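Local atomic coordinates of hydroxyethylphosphonate dioxygenase (Streptomyces albus, PDB entry 6B9R), a protein that probably catalyses the iron(II)- and oxygen-dependent cleavage of 2-hydroxyethylphosphonate to hydroxymethylphosphonate, and binds this substrate beside iron. Residues S244-A248 against R249-V253. Residues are numbered along the deposited sequence; the frame is centred on the assembly and turned at random.
Sequences SVMAA and RLTTV
The CE methyl of Met246 lies over one face of the peptide joining Thr252 to Val253, 3.8 Å from Thr252 C, and the same methyl touches Val253 CG2 at 4.0 Å. A bend at the last torsion of the thioether (chi3 66°) turns the methyl that way. The other flat group, the Arg249 guanidinium, hydrogen-bonds through NH2 to Pro340 O and through NH1 to Thr343 OG1, both of the second subunit, with weak bonds from NE and NH2 to Leu289 O and Gly290 O of its own chain. Nearer the backbone, Arg249 CG rests 3.6 Å from Val245 O.

Between these two ends the helix 238-249 closes in a Schellman motif. Leu250, with positive phi, is the C-prime residue; Thr251 N reaches back to Met246 O (3.2 Å), and Leu250 N makes a weak bond to Ala247 O. The preceding turn is still helical, with Arg249 N hydrogen-bonded to Val245 O at 3.0 Å. The reversal lays Thr251 CG2 obliquely across the root of Met246, 3.8 Å from its CB. Thr252 is then the N-cap of helix 253-260, its OG1 bonded to Glu255 N, so one tight turn links two helices of the Cro/C1-type helix-turn-helix domain.

Ala247 O and Ala248 O, at the helix's carbonyl end, both accept hydrogen bonds from NH1 of Arg418 of the second subunit, a positive charge that should suit the partial negative charge of a helix C-terminus; the turn thus serves the dimer as well as the domain.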
ATOM      1  N   SER A 244       8.344  -9.793 -15.295  1.00 20.01           N
ATOM      2  CA  SER A 244       8.668  -8.839 -14.239  1.00 21.68           C
ATOM      3  C   SER A 244       9.269  -9.533 -13.018  1.00 20.52           C
ATOM      4  O   SER A 244      10.223  -9.018 -12.408  1.00 18.39           O
ATOM      5  CB  SER A 244       7.416  -8.045 -13.856  1.00 26.51           C
ATOM      6  OG  SER A 244       7.720  -7.073 -12.870  1.00 30.20           O
ATOM      7  N   VAL A 245       8.731 -10.694 -12.635  1.00 16.33           N
ATOM      8  CA  VAL A 245       9.282 -11.410 -11.487  1.00 18.48           C
ATOM      9  C   VAL A 245      10.647 -11.989 -11.832  1.00 18.54           C
ATOM     10  O   VAL A 245      11.560 -12.001 -10.996  1.00 17.63           O
ATOM     11  CB  VAL A 245       8.298 -12.493 -10.998  1.00 18.13           C
ATOM     12  CG1 VAL A 245       8.865 -13.232  -9.789  1.00 18.80           C
ATOM     13  CG2 VAL A 245       6.961 -11.850 -10.628  1.00 20.21           C
ATOM     14  N   MET A 246      10.822 -12.459 -13.070  1.00 19.13           N
ATOM     15  CA  MET A 246      12.142 -12.926 -13.487  1.00 16.83           C
ATOM     16  C   MET A 246      13.171 -11.806 -13.394  1.00 17.64           C
ATOM     17  O   MET A 246      14.275 -12.007 -12.882  1.00 19.47           O
ATOM     18  CB  MET A 246      12.085 -13.496 -14.903  1.00 20.09           C
ATOM     19  CG  MET A 246      11.323 -14.804 -15.006  1.00 16.30           C
ATOM     20  SD  MET A 246      11.189 -15.362 -16.719  1.00 20.78           S
ATOM     21  CE  MET A 246      12.909 -15.707 -17.091  1.00 20.15           C
ATOM     22  N   ALA A 247      12.823 -10.612 -13.883  1.00 17.33           N
ATOM     23  CA  ALA A 247      13.741  -9.483 -13.772  1.00 14.96           C
ATOM     24  C   ALA A 247      14.015  -9.129 -12.311  1.00 14.71           C
ATOM     25  O   ALA A 247      15.138  -8.749 -11.959  1.00 19.07           O
ATOM     26  CB  ALA A 247      13.188  -8.275 -14.526  1.00 14.74           C
ATOM     27  N   ALA A 248      13.005  -9.251 -11.445  1.00 14.98           N
ATOM     28  CA  ALA A 248      13.198  -8.909 -10.034  1.00 15.00           C
ATOM     29  C   ALA A 248      14.158  -9.871  -9.347  1.00 19.94           C
ATOM     30  O   ALA A 248      14.857  -9.481  -8.411  1.00 17.99           O
ATOM     31  CB  ALA A 248      11.855  -8.904  -9.301  1.00 18.61           C
ATOM     32  N   ARG A 249      14.181 -11.131  -9.782  1.00 19.01           N
ATOM     33  CA  ARG A 249      15.100 -12.139  -9.280  1.00 17.25           C
ATOM     34  C   ARG A 249      16.424 -12.172 -10.034  1.00 17.13           C
ATOM     35  O   ARG A 249      17.355 -12.846  -9.578  1.00 19.67           O
ATOM     36  CB  ARG A 249      14.453 -13.523  -9.371  1.00 16.97           C
ATOM     37  CG  ARG A 249      13.323 -13.737  -8.387  1.00 16.45           C
ATOM     38  CD  ARG A 249      13.804 -13.664  -6.942  1.00 18.97           C
ATOM     39  NE  ARG A 249      12.693 -13.998  -6.069  1.00 22.82           N
ATOM     40  CZ  ARG A 249      11.882 -13.112  -5.511  1.00 17.99           C
ATOM     41  NH1 ARG A 249      12.098 -11.814  -5.667  1.00 17.62           N
ATOM     42  NH2 ARG A 249      10.863 -13.538  -4.774  1.00 23.12           N
ATOM     43  N   LEU A 250      16.528 -11.466 -11.166  1.00 15.59           N
ATOM     44  CA  LEU A 250      17.726 -11.506 -12.003  1.00 15.92           C
ATOM     45  C   LEU A 250      18.028 -12.939 -12.425  1.00 19.81           C
ATOM     46  O   LEU A 250      19.180 -13.365 -12.486  1.00 18.18           O
ATOM     47  CB  LEU A 250      18.926 -10.872 -11.291  1.00 17.67           C
ATOM     48  CG  LEU A 250      18.956  -9.348 -11.457  1.00 21.66           C
ATOM     49  CD1 LEU A 250      20.002  -8.701 -10.565  1.00 19.26           C
ATOM     50  CD2 LEU A 250      19.222  -9.008 -12.912  1.00 23.29           C
ATOM     51  N   THR A 251      16.973 -13.698 -12.693  1.00 19.87           N
ATOM     52  CA  THR A 251      17.148 -15.044 -13.199  1.00 21.55           C
ATOM     53  C   THR A 251      17.091 -14.989 -14.722  1.00 22.16           C
ATOM     54  O   THR A 251      16.902 -13.930 -15.324  1.00 23.16           O
ATOM     55  CB  THR A 251      16.098 -15.992 -12.616  1.00 22.92           C
ATOM     56  OG1 THR A 251      16.433 -17.344 -12.957  1.00 20.46           O
ATOM     57  CG2 THR A 251      14.721 -15.675 -13.172  1.00 23.18           C
ATOM     58  N   THR A 252      17.283 -16.140 -15.350  1.00 22.81           N
ATOM     59  CA  THR A 252      17.315 -16.266 -16.798  1.00 21.95           C
ATOM     60  C   THR A 252      16.343 -17.367 -17.192  1.00 18.35           C
ATOM     61  O   THR A 252      15.891 -18.143 -16.349  1.00 18.64           O
ATOM     62  CB  THR A 252      18.727 -16.598 -17.296  1.00 23.57           C
ATOM     63  OG1 THR A 252      19.059 -17.935 -16.903  1.00 20.93           O
ATOM     64  CG2 THR A 252      19.743 -15.645 -16.684  1.00 20.97           C
ATOM     65  N   VAL A 253      16.021 -17.436 -18.486  1.00 18.53           N
ATOM     66  CA  VAL A 253      15.108 -18.473 -18.961  1.00 19.60           C
ATOM     67  C   VAL A 253      15.654 -19.866 -18.657  1.00 23.48           C
ATOM     68  O   VAL A 253      14.922 -20.740 -18.177  1.00 25.63           O
ATOM     69  CB  VAL A 253      14.823 -18.299 -20.467  1.00 19.00           C
ATOM     70  CG1 VAL A 253      14.179 -19.565 -21.027  1.00 22.36           C
ATOM     71  CG2 VAL A 253      13.907 -17.125 -20.685  1.00 24.68           C
TER